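PDB 2A5Z: lambda phage protein with carbohydrate-binding module, which is of unknown function but binds magnesium and may bind carbohydrate through its jelly-roll module. Local coordinates for residues D149-I154 / A216-A221; D194-V199 / S211-A216; G106-I111 / T225-F230. All coordinates share one frame; numbering follows the deposited sequence.

Contact 1 of 3, residues D149-I154 / A216-A221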
loop_
_atom_site.group_PDB
_atom_site.type_symbol
_atom_site.label_atom_id
_atom_site.label_comp_id
_atom_site.label_asym_id
_atom_site.label_seq_id
_atom_site.Cartn_x
_atom_site.Cartn_y
_atom_site.Cartn_z
ATOM N N ASP C 149 24.929 -3.834 -15.703
ATOM C CA ASP C 149 24.535 -5.230 -15.473
ATOM C C ASP C 149 23.052 -5.481 -15.733
ATOM O O ASP C 149 22.196 -4.713 -15.295
ATOM C CB ASP C 149 24.869 -5.648 -14.036
ATOM C CG ASP C 149 26.352 -5.582 -13.737
ATOM O OD1 ASP C 149 27.069 -6.540 -14.092
ATOM O OD2 ASP C 149 26.799 -4.576 -13.136
ATOM N N ARG C 150 22.763 -6.569 -16.438
ATOM C CA ARG C 150 21.392 -6.993 -16.699
ATOM C C ARG C 150 21.354 -8.421 -17.248
ATOM O O ARG C 150 22.344 -8.922 -17.802
ATOM C CB ARG C 150 20.680 -6.030 -17.661
ATOM C CG ARG C 150 21.406 -5.831 -18.977
ATOM C CD ARG C 150 20.854 -4.660 -19.757
ATOM N NE ARG C 150 21.753 -4.281 -20.842
ATOM C CZ ARG C 150 22.785 -3.452 -20.703
ATOM N NH1 ARG C 150 23.555 -3.166 -21.743
ATOM N NH2 ARG C 150 23.050 -2.913 -19.525
ATOM N N SER C 151 20.199 -9.056 -17.103
ATOM C CA SER C 151 20.012 -10.420 -17.547
ATOM C C SER C 151 18.511 -10.705 -17.711
ATOM O O SER C 151 17.723 -10.491 -16.786
ATOM C CB SER C 151 20.688 -11.370 -16.547
ATOM O OG SER C 151 19.997 -12.591 -16.464
ATOM N N GLY C 152 18.117 -11.154 -18.900
ATOM C CA GLY C 152 16.710 -11.454 -19.176
ATOM C C GLY C 152 16.371 -11.146 -20.619
ATOM O O GLY C 152 17.205 -11.337 -21.504
ATOM N N LEU C 153 15.144 -10.697 -20.873
ATOM C CA LEU C 153 14.804 -10.197 -22.203
ATOM C C LEU C 153 15.199 -8.730 -22.292
ATOM O O LEU C 153 14.667 -7.884 -21.567
ATOM C CB LEU C 153 13.323 -10.369 -22.532
ATOM C CG LEU C 153 12.989 -10.114 -24.014
ATOM C CD1 LEU C 153 13.253 -11.362 -24.867
ATOM C CD2 LEU C 153 11.553 -9.639 -24.187
ATOM N N ILE C 154 16.149 -8.444 -23.170
ATOM C CA ILE C 154 16.650 -7.093 -23.351
ATOM C C ILE C 154 16.076 -6.524 -24.646
ATOM O O ILE C 154 15.991 -7.218 -25.651
ATOM C CB ILE C 154 18.204 -7.071 -23.374
ATOM C CG1 ILE C 154 18.769 -7.590 -22.043
ATOM C CG2 ILE C 154 18.743 -5.654 -23.689
ATOM C CD1 ILE C 154 20.173 -8.202 -22.166
ATOM N N ALA C 216 24.689 -19.514 -19.081
ATOM C CA ALA C 216 25.275 -19.137 -17.807
ATOM C C ALA C 216 24.207 -18.615 -16.849
ATOM O O ALA C 216 23.086 -18.294 -17.266
ATOM C CB ALA C 216 26.354 -18.099 -18.024
ATOM N N ALA C 217 24.563 -18.530 -15.566
ATOM C CA ALA C 217 23.657 -18.016 -14.540
ATOM C C ALA C 217 23.365 -16.531 -14.758
ATOM O O ALA C 217 24.224 -15.787 -15.243
ATOM C CB ALA C 217 24.237 -18.244 -13.162
HETATM N N MSE C 218 22.153 -16.112 -14.394
HETATM C CA MSE C 218 21.739 -14.714 -14.480
HETATM C C MSE C 218 22.654 -13.777 -13.682
HETATM O O MSE C 218 23.352 -14.220 -12.747
HETATM C CB MSE C 218 20.281 -14.569 -14.005
HETATM C CG MSE C 218 20.063 -14.611 -12.475
HETATM SE SE MSE C 218 18.335 -14.366 -11.957
HETATM C CE MSE C 218 17.638 -15.943 -12.431
ATOM N N PHE C 219 22.658 -12.493 -14.048
ATOM C CA PHE C 219 23.212 -11.466 -13.167
ATOM C C PHE C 219 22.414 -11.429 -11.859
ATOM O O PHE C 219 21.182 -11.368 -11.871
ATOM C CB PHE C 219 23.201 -10.062 -13.807
ATOM C CG PHE C 219 23.413 -8.947 -12.801
ATOM C CD1 PHE C 219 24.622 -8.838 -12.105
ATOM C CD2 PHE C 219 22.393 -8.036 -12.520
ATOM C CE1 PHE C 219 24.816 -7.836 -11.154
ATOM C CE2 PHE C 219 22.574 -7.020 -11.579
ATOM C CZ PHE C 219 23.789 -6.919 -10.890
ATOM N N ARG C 220 23.129 -11.446 -10.739
ATOM C CA ARG C 220 22.505 -11.413 -9.430
ATOM C C ARG C 220 23.332 -10.571 -8.472
ATOM O O ARG C 220 24.545 -10.705 -8.419
ATOM C CB ARG C 220 22.338 -12.830 -8.871
ATOM C CG ARG C 220 21.737 -12.867 -7.464
ATOM C CD ARG C 220 21.592 -14.290 -6.913
ATOM N NE ARG C 220 20.428 -14.994 -7.467
ATOM C CZ ARG C 220 19.183 -14.896 -6.999
ATOM N NH1 ARG C 220 18.898 -14.112 -5.968
ATOM N NH2 ARG C 220 18.215 -15.588 -7.569
ATOM N N ALA C 221 22.656 -9.689 -7.742
ATOM C CA ALA C 221 23.217 -9.032 -6.564
ATOM C C ALA C 221 22.133 -9.042 -5.504
ATOM O O ALA C 221 21.042 -8.484 -5.709
ATOM C CB ALA C 221 23.666 -7.615 -6.880
#
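Asp149 lays its CB over the ring of Phe219. The carbon stands 3.4 Å from the ring centroid, only 6° off the ring normal, so this is a CH-pi contact over the middle of the face. The two side chains cross at about a right angle, yet the carboxylate and ring planes are just 17° apart. Phe219 points its CB toward 149-154, and chi1 of 164° puts CG anti to the backbone N. Next to this pair Ser151 packs on the chain at Met218 and Phe219. Its CB lies 3.4 Å from Phe219 N, and its OG is 3.2 Å from Met218 CB. The contact is held by packing. Around it, Asp149 OD1 accepts from the backbone N of Ala167, which helps fix the carboxylate. Phe219 O bonds to Ser140 OG. Further out, Ser151 and Met218, a selenomethionine, both touch Phe197 of strand 197-203. The chain turns a corner at Gly152, between strand 150-151 and strand 153-156. The loop after strand 208-213 is thus packed across a strand corner of the large antiparallel sheet, within the jelly-roll fold.

Contact 2 of 3, residues D194-V199 / S211-A216; sequences DDRFKV and SYTSTA
Phe197 and Ser214 are bonded beside the pairing of an antiparallel beta hairpin, formed by strands 197-203 and 208-213 at one edge of the six-stranded sheet. Ser214 N donates to Phe197 O at 2.8 Å. Val199 and Tyr212 form a hydrogen-bonded pair and satisfy each other twice: Val199 N bonds to Tyr212 O at 2.8 Å, and Tyr212 N to Val199 O at 2.9 Å. Between these bonds Lys198 and Thr213 make the non-hydrogen-bonded pair. The extended Lys198 side chain runs past Thr213, with CD 3.5 Å from Thr213 OG1.

At Phe197 a side chain takes over from the backbone. Phe197 N donates to Ser214 OG at 3.0 Å, and that hydroxyl in turn donates to Ala216 O. The serine oxygen is therefore both acceptor and donor. Ser214 CB meanwhile sits over one face of the Phe197 ring, offset toward the rim, in a CH-pi contact. The ring also meets that of Phe189, and its CE1 approaches the edge of the Tyr212 ring. Tyr212 OH is bonded to Glu172, which also accepts from the backbone N of Thr215 and Ala216.

Arg196 is gripped from two segments. Asp194 OD1 accepts from Arg196 N, 3.2 Å away, in an Asx turn. The other oxygen, Asp194 OD2, takes Arg196 NE in a salt bridge. OD2 is met on its syn side, somewhat out of the carboxylate plane, and lies in the guanidinium plane. A bend at chi3 (-60°) places NE. Beyond it Arg196 NH1 reaches Ser214 O and donates to it at 2.8 Å, in the guanidinium plane and nearly along the C=O axis (176°).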
loop_
_atom_site.group_PDB
_atom_site.type_symbol
_atom_site.label_atom_id
_atom_site.label_comp_id
_atom_site.label_asym_id
_atom_site.label_seq_id
_atom_site.Cartn_x
_atom_site.Cartn_y
_atom_site.Cartn_z
ATOM N N ASP C 194 19.146 -23.658 -11.044
ATOM C CA ASP C 194 20.596 -23.425 -11.071
ATOM C C ASP C 194 20.962 -21.944 -11.303
ATOM O O ASP C 194 22.126 -21.614 -11.539
ATOM C CB ASP C 194 21.265 -24.319 -12.119
ATOM C CG ASP C 194 20.691 -24.119 -13.527
ATOM O OD1 ASP C 194 19.764 -23.297 -13.708
ATOM O OD2 ASP C 194 21.167 -24.799 -14.462
ATOM N N ASP C 195 19.955 -21.074 -11.227
ATOM C CA ASP C 195 20.084 -19.613 -11.380
ATOM C C ASP C 195 20.275 -19.160 -12.825
ATOM O O ASP C 195 20.542 -17.988 -13.086
ATOM C CB ASP C 195 21.138 -18.993 -10.438
ATOM C CG ASP C 195 20.661 -17.675 -9.798
ATOM O OD1 ASP C 195 19.436 -17.407 -9.769
ATOM O OD2 ASP C 195 21.516 -16.906 -9.300
ATOM N N ARG C 196 20.125 -20.091 -13.761
ATOM C CA ARG C 196 19.960 -19.734 -15.156
ATOM C C ARG C 196 18.551 -19.182 -15.298
ATOM O O ARG C 196 17.782 -19.190 -14.335
ATOM C CB ARG C 196 20.157 -20.947 -16.061
ATOM C CG ARG C 196 21.570 -21.520 -16.055
ATOM C CD ARG C 196 21.751 -22.592 -17.136
ATOM N NE ARG C 196 20.837 -23.720 -16.981
ATOM C CZ ARG C 196 19.989 -24.152 -17.913
ATOM N NH1 ARG C 196 19.924 -23.575 -19.110
ATOM N NH2 ARG C 196 19.214 -25.190 -17.653
ATOM N N PHE C 197 18.212 -18.693 -16.486
ATOM C CA PHE C 197 16.882 -18.147 -16.734
ATOM C C PHE C 197 16.355 -18.515 -18.114
ATOM O O PHE C 197 17.121 -18.816 -19.039
ATOM C CB PHE C 197 16.876 -16.625 -16.558
ATOM C CG PHE C 197 17.650 -15.879 -17.618
ATOM C CD1 PHE C 197 17.056 -15.537 -18.829
ATOM C CD2 PHE C 197 18.980 -15.521 -17.408
ATOM C CE1 PHE C 197 17.765 -14.858 -19.807
ATOM C CE2 PHE C 197 19.687 -14.831 -18.383
ATOM C CZ PHE C 197 19.079 -14.503 -19.584
ATOM N N LYS C 198 15.035 -18.489 -18.235
ATOM C CA LYS C 198 14.369 -18.582 -19.518
ATOM C C LYS C 198 13.462 -17.374 -19.661
ATOM O O LYS C 198 12.734 -17.029 -18.723
ATOM C CB LYS C 198 13.567 -19.884 -19.615
ATOM C CG LYS C 198 12.800 -20.057 -20.926
ATOM C CD LYS C 198 12.285 -21.475 -21.088
ATOM C CE LYS C 198 11.831 -21.697 -22.527
ATOM N NZ LYS C 198 11.725 -23.142 -22.881
ATOM N N VAL C 199 13.537 -16.706 -20.811
ATOM C CA VAL C 199 12.589 -15.635 -21.143
ATOM C C VAL C 199 11.757 -16.017 -22.354
ATOM O O VAL C 199 12.264 -16.619 -23.307
ATOM C CB VAL C 199 13.253 -14.241 -21.399
ATOM C CG1 VAL C 199 13.679 -13.598 -20.085
ATOM C CG2 VAL C 199 14.419 -14.344 -22.372
ATOM N N SER C 211 11.623 -17.266 -27.591
ATOM C CA SER C 211 12.131 -17.649 -26.269
ATOM C C SER C 211 13.646 -17.841 -26.270
ATOM O O SER C 211 14.246 -18.180 -27.294
ATOM C CB SER C 211 11.424 -18.893 -25.716
ATOM O OG SER C 211 11.983 -20.074 -26.259
ATOM N N TYR C 212 14.251 -17.613 -25.110
ATOM C CA TYR C 212 15.683 -17.815 -24.913
ATOM C C TYR C 212 15.913 -18.429 -23.540
ATOM O O TYR C 212 15.347 -17.958 -22.561
ATOM C CB TYR C 212 16.425 -16.480 -25.015
ATOM C CG TYR C 212 17.917 -16.584 -24.804
ATOM C CD1 TYR C 212 18.754 -16.960 -25.848
ATOM C CD2 TYR C 212 18.493 -16.299 -23.561
ATOM C CE1 TYR C 212 20.127 -17.065 -25.669
ATOM C CE2 TYR C 212 19.878 -16.394 -23.373
ATOM C CZ TYR C 212 20.681 -16.782 -24.443
ATOM O OH TYR C 212 22.046 -16.886 -24.300
ATOM N N THR C 213 16.727 -19.485 -23.486
ATOM C CA THR C 213 17.196 -20.068 -22.227
ATOM C C THR C 213 18.701 -19.834 -22.098
ATOM O O THR C 213 19.475 -20.195 -22.988
ATOM C CB THR C 213 16.899 -21.593 -22.146
ATOM O OG1 THR C 213 15.509 -21.819 -22.382
ATOM C CG2 THR C 213 17.243 -22.149 -20.765
ATOM N N SER C 214 19.115 -19.228 -20.990
ATOM C CA SER C 214 20.526 -18.907 -20.784
ATOM C C SER C 214 21.424 -20.147 -20.622
ATOM O O SER C 214 20.965 -21.218 -20.213
ATOM C CB SER C 214 20.693 -17.940 -19.604
ATOM O OG SER C 214 20.578 -18.605 -18.358
ATOM N N THR C 215 22.699 -19.989 -20.975
ATOM C CA THR C 215 23.721 -20.999 -20.733
ATOM C C THR C 215 24.329 -20.765 -19.354
ATOM O O THR C 215 24.456 -21.692 -18.555
ATOM C CB THR C 215 24.820 -20.971 -21.831
ATOM O OG1 THR C 215 24.250 -21.353 -23.091
ATOM C CG2 THR C 215 25.960 -21.932 -21.501
ATOM N N ALA C 216 24.689 -19.514 -19.081
ATOM C CA ALA C 216 25.275 -19.137 -17.807
ATOM C C ALA C 216 24.207 -18.615 -16.849
ATOM O O ALA C 216 23.086 -18.294 -17.266
ATOM C CB ALA C 216 26.354 -18.099 -18.024
#

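Contact 3 of 3, residues G106-I111 / T225-F230; sequences GMLMAI and TAHIGF
His227 lays one face of its ring over the backbone of Met107 and Leu108. Met107 O is 3.4 Å above the ring plane, offset toward the rim, and Leu108 N lies over the ring centre. Leu108 adds a methyl: its CD2 comes to 3.5 Å from His227 CE1. The ring is fixed at both nitrogens. His227 ND1 donates to Ala226 O at 2.7 Å, with the acceptor near the ring plane, and NE2 is bonded to Ser69 OG. The ring also meets His58 of the second subunit edge to face.

The backbones pair as antiparallel strands for a short distance. Met107 and Ile228 form the hydrogen-bonded pair: Met107 N donates to Ile228 O at 3.0 Å, and Ile228 N to Met107 O at 2.8 Å. Next to them Gly106 faces Gly229, their CA atoms 4.2 Å apart. With no CB on either residue the two backbones can come this close. The backbone angles of Gly229 would also press a CB against the preceding carbonyl O. The chain turns a corner at that residue.

Beyond the strand, the selenomethionine Met109 packs on strand 226-228. Its CG lies 4.0 Å from Ile228 CG2, the two side chains crossing at about a right angle. Met109 SE reaches Ala226 CB more loosely, at 4.4 Å.

Met107, also selenomethionine, and Leu108 pack on Met56 and Ile81 of the second subunit. All the touching residues are buried. The chemistry is that of an apolar strand junction with one histidine. Both ring nitrogens have partners, which probably limits its rotation and makes it a fixed part of the subunit interface.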
loop_
_atom_site.group_PDB
_atom_site.type_symbol
_atom_site.label_atom_id
_atom_site.label_comp_id
_atom_site.label_asym_id
_atom_site.label_seq_id
_atom_site.Cartn_x
_atom_site.Cartn_y
_atom_site.Cartn_z
ATOM N N GLY C 106 10.081 -3.305 -9.794
ATOM C CA GLY C 106 10.785 -4.514 -9.408
ATOM C C GLY C 106 10.812 -4.832 -7.933
ATOM O O GLY C 106 10.223 -4.114 -7.111
HETATM N N MSE C 107 11.487 -5.938 -7.618
HETATM C CA MSE C 107 11.690 -6.411 -6.237
HETATM C C MSE C 107 13.166 -6.770 -6.008
HETATM O O MSE C 107 13.940 -6.910 -6.969
HETATM C CB MSE C 107 10.766 -7.607 -5.921
HETATM C CG MSE C 107 9.247 -7.254 -5.864
HETATM SE SE MSE C 107 8.159 -8.550 -5.224
HETATM C CE MSE C 107 8.538 -8.424 -3.471
ATOM N N LEU C 108 13.554 -6.909 -4.742
ATOM C CA LEU C 108 14.915 -7.317 -4.373
ATOM C C LEU C 108 15.163 -8.793 -4.689
ATOM O O LEU C 108 14.264 -9.628 -4.542
ATOM C CB LEU C 108 15.172 -7.068 -2.878
ATOM C CG LEU C 108 15.166 -5.615 -2.401
ATOM C CD1 LEU C 108 14.903 -5.528 -0.886
ATOM C CD2 LEU C 108 16.454 -4.874 -2.793
HETATM N N MSE C 109 16.392 -9.112 -5.094
HETATM C CA MSE C 109 16.756 -10.491 -5.452
HETATM C C MSE C 109 16.995 -11.394 -4.243
HETATM O O MSE C 109 16.787 -12.615 -4.331
HETATM C CB MSE C 109 17.966 -10.496 -6.397
HETATM C CG MSE C 109 17.726 -9.656 -7.675
HETATM SE SE MSE C 109 18.966 -9.783 -8.988
HETATM C CE MSE C 109 18.685 -11.496 -9.442
ATOM N N ALA C 110 17.402 -10.799 -3.118
ATOM C CA ALA C 110 17.736 -11.554 -1.897
ATOM C C ALA C 110 16.617 -12.474 -1.419
ATOM O O ALA C 110 16.872 -13.540 -0.861
ATOM C CB ALA C 110 18.147 -10.601 -0.769
ATOM N N ILE C 111 15.379 -12.051 -1.653
ATOM C CA ILE C 111 14.212 -12.802 -1.209
ATOM C C ILE C 111 13.768 -13.858 -2.224
ATOM O O ILE C 111 12.867 -14.649 -1.952
ATOM C CB ILE C 111 13.029 -11.852 -0.844
ATOM C CG1 ILE C 111 12.569 -11.055 -2.067
ATOM C CG2 ILE C 111 13.420 -10.925 0.328
ATOM C CD1 ILE C 111 11.213 -10.384 -1.896
ATOM N N THR C 225 21.657 -2.669 -4.719
ATOM C CA THR C 225 22.273 -2.184 -5.970
ATOM C C THR C 225 21.572 -2.776 -7.195
ATOM O O THR C 225 21.753 -2.293 -8.326
ATOM C CB THR C 225 23.798 -2.502 -6.079
ATOM O OG1 THR C 225 23.985 -3.912 -6.268
ATOM C CG2 THR C 225 24.546 -2.043 -4.840
ATOM N N ALA C 226 20.777 -3.822 -6.974
ATOM C CA ALA C 226 20.057 -4.468 -8.065
ATOM C C ALA C 226 18.574 -4.650 -7.728
ATOM O O ALA C 226 18.176 -4.520 -6.575
ATOM C CB ALA C 226 20.705 -5.803 -8.406
ATOM N N HIS C 227 17.770 -4.918 -8.757
ATOM C CA HIS C 227 16.374 -5.316 -8.607
ATOM C C HIS C 227 16.050 -6.300 -9.722
ATOM O O HIS C 227 16.798 -6.392 -10.699
ATOM C CB HIS C 227 15.448 -4.101 -8.719
ATOM C CG HIS C 227 14.910 -3.608 -7.411
ATOM N ND1 HIS C 227 15.703 -3.404 -6.301
ATOM C CD2 HIS C 227 13.656 -3.243 -7.047
ATOM C CE1 HIS C 227 14.961 -2.945 -5.308
ATOM N NE2 HIS C 227 13.715 -2.842 -5.733
ATOM N N ILE C 228 14.949 -7.032 -9.574
ATOM C CA ILE C 228 14.450 -7.917 -10.632
ATOM C C ILE C 228 13.013 -7.527 -11.021
ATOM O O ILE C 228 12.168 -7.312 -10.155
ATOM C CB ILE C 228 14.616 -9.447 -10.265
ATOM C CG1 ILE C 228 14.202 -10.355 -11.437
ATOM C CG2 ILE C 228 13.918 -9.818 -8.921
ATOM C CD1 ILE C 228 14.807 -11.763 -11.376
ATOM N N GLY C 229 12.760 -7.388 -12.323
ATOM C CA GLY C 229 11.448 -6.971 -12.802
ATOM C C GLY C 229 11.487 -6.313 -14.172
ATOM O O GLY C 229 12.001 -6.888 -15.131
ATOM N N PHE C 230 10.947 -5.100 -14.251
ATOM C CA PHE C 230 10.888 -4.327 -15.491
ATOM C C PHE C 230 11.641 -3.020 -15.307
ATOM O O PHE C 230 11.431 -2.310 -14.319
ATOM C CB PHE C 230 9.419 -4.043 -15.857
ATOM C CG PHE C 230 9.226 -2.968 -16.909
ATOM C CD1 PHE C 230 9.263 -3.281 -18.263
ATOM C CD2 PHE C 230 8.982 -1.643 -16.536
ATOM C CE1 PHE C 230 9.071 -2.289 -19.236
ATOM C CE2 PHE C 230 8.783 -0.639 -17.512
ATOM C CZ PHE C 230 8.827 -0.974 -18.861
#

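In the fold
Contact 3 is the core contact, wholly buried and reached by the second subunit. Contacts 1 and 2 are partly buried, and no other chain of the assembly touches them. Contact 2 lies in the six-stranded sheet, while contacts 1 and 3 both reach the large antiparallel sheet. Their chemistry differs accordingly: contact 2 has many hydrogen bonds and charged groups, contact 3 combines two backbone bonds with apolar packing, and contact 1 is packing alone. Residues 216-221 join all three. Ala216 belongs to contacts 1 and 2. Arg220 NE forms a salt bridge with Asp195 OD2 of contact 2, and its NH1 probably bonds to Met109 O of contact 3.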